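PDB 1TQ5: quercetin 2,3-dioxygenase, which cleaves the flavonol quercetin with molecular oxygen in vitro, releasing carbon monoxide, as a metal-dependent bicupin of the pirin family. Local coordinates for residues L4-A7 with N8-G11. Numbering follows the deposited sequence.
Sequences LRKA and NERG
Ala7 O is gripped three times: by Arg10 NE at 2.8 Å, weakly by Arg10 N, and weakly by a water that also accepts from Arg10 NH2. This is a short 3-10 turn linking strand 2-5, at the edge of the C-terminal cupin's sheet, to strand 11-14 of the N-terminal one. Arg10 suits its place because its side chain, bent at chi3 (-59°), brings NE in the carbonyl plane onto a lone pair of Ala7 O (N-H...O angle 164°), while NH1 reaches on to a salt bridge with Asp45. Replaced by an alanine, Arg10 would take away the guanidinium; Asp45 would probably lose its salt-bridge mate, and Ala7 O its strong bond and the water's second hold. Glu9 N closes the turn on Lys6 O at 3.2 Å, approaching from above the carbonyl plane. Arg5, rich in donors, turns one guanidinium face to Arg10 CA, while NH2 bonds Tyr29 OH and NE bonds Thr23 O, fixing its rotation. Polar residues suit the exposed side: the methylene chain of Lys6 runs alongside Asn8, CB 3.4 Å from Asn8 OD1, and extended Glu9 reaches a water 2.5 Å from OE2 that weakly accepts from Arg5 NH1.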
loop_
_atom_site.group_PDB
_atom_site.type_symbol
_atom_site.label_atom_id
_atom_site.label_comp_id
_atom_site.label_asym_id
_atom_site.label_seq_id
_atom_site.Cartn_x
_atom_site.Cartn_y
_atom_site.Cartn_z
ATOM N N LEU A 4 -6.128 -12.104 10.583
ATOM C CA LEU A 4 -5.522 -10.889 11.091
ATOM C C LEU A 4 -4.000 -10.939 11.092
ATOM O O LEU A 4 -3.394 -11.836 11.672
ATOM C CB LEU A 4 -6.031 -10.617 12.513
ATOM C CG LEU A 4 -5.458 -9.430 13.295
ATOM C CD1 LEU A 4 -5.949 -8.119 12.715
ATOM C CD2 LEU A 4 -5.884 -9.554 14.753
ATOM N N ARG A 5 -3.391 -9.968 10.419
ATOM C CA ARG A 5 -1.942 -9.851 10.376
ATOM C C ARG A 5 -1.605 -8.750 11.384
ATOM O O ARG A 5 -1.630 -7.569 11.046
ATOM C CB ARG A 5 -1.494 -9.445 8.970
ATOM C CG ARG A 5 -0.017 -9.125 8.831
ATOM C CD ARG A 5 0.844 -10.260 9.337
ATOM N NE ARG A 5 2.200 -10.200 8.797
ATOM C CZ ARG A 5 3.216 -10.900 9.285
ATOM N NH1 ARG A 5 3.022 -11.697 10.326
ATOM N NH2 ARG A 5 4.414 -10.822 8.727
ATOM N N LYS A 6 -1.307 -9.139 12.621
ATOM C CA LYS A 6 -1.001 -8.175 13.675
ATOM C C LYS A 6 0.202 -7.302 13.383
ATOM O O LYS A 6 1.223 -7.778 12.891
ATOM C CB LYS A 6 -0.781 -8.884 15.014
ATOM C CG LYS A 6 -2.047 -9.437 15.654
ATOM C CD LYS A 6 -1.751 -9.965 17.053
ATOM C CE LYS A 6 -2.992 -10.546 17.719
ATOM N NZ LYS A 6 -3.485 -11.764 17.021
ATOM N N ALA A 7 0.080 -6.021 13.710
ATOM C CA ALA A 7 1.156 -5.066 13.491
ATOM C C ALA A 7 2.461 -5.453 14.194
ATOM O O ALA A 7 3.535 -5.318 13.613
ATOM C CB ALA A 7 0.720 -3.678 13.943
ATOM N N ASN A 8 2.365 -5.945 15.429
ATOM C CA ASN A 8 3.553 -6.315 16.202
ATOM C C ASN A 8 4.226 -7.615 15.762
ATOM O O ASN A 8 5.339 -7.913 16.179
ATOM C CB ASN A 8 3.207 -6.409 17.693
ATOM C CG ASN A 8 2.194 -7.501 17.988
ATOM O OD1 ASN A 8 1.082 -7.486 17.464
ATOM N ND2 ASN A 8 2.576 -8.455 18.830
ATOM N N GLU A 9 3.556 -8.393 14.927
ATOM C CA GLU A 9 4.149 -9.637 14.456
ATOM C C GLU A 9 4.759 -9.502 13.065
ATOM O O GLU A 9 5.219 -10.479 12.481
ATOM C CB GLU A 9 3.107 -10.749 14.492
ATOM C CG GLU A 9 2.747 -11.135 15.918
ATOM C CD GLU A 9 1.669 -12.190 15.992
ATOM O OE1 GLU A 9 1.392 -12.672 17.115
ATOM O OE2 GLU A 9 1.101 -12.532 14.933
ATOM N N ARG A 10 4.767 -8.282 12.543
ATOM C CA ARG A 10 5.344 -8.020 11.227
ATOM C C ARG A 10 6.856 -8.155 11.301
ATOM O O ARG A 10 7.437 -8.026 12.373
ATOM C CB ARG A 10 5.005 -6.601 10.762
ATOM C CG ARG A 10 3.589 -6.414 10.256
ATOM C CD ARG A 10 3.358 -4.956 9.891
ATOM N NE ARG A 10 3.573 -4.087 11.048
ATOM C CZ ARG A 10 3.557 -2.759 11.003
ATOM N NH1 ARG A 10 3.340 -2.133 9.852
ATOM N NH2 ARG A 10 3.754 -2.058 12.114
ATOM N N GLY A 11 7.489 -8.424 10.161
ATOM C CA GLY A 11 8.937 -8.527 10.135
ATOM C C GLY A 11 9.437 -7.139 10.469
ATOM O O GLY A 11 8.755 -6.163 10.186
HETATM O O HOH W 1 0.599 -12.515 12.450
HETATM O O HOH W 2 4.603 -2.561 14.864
#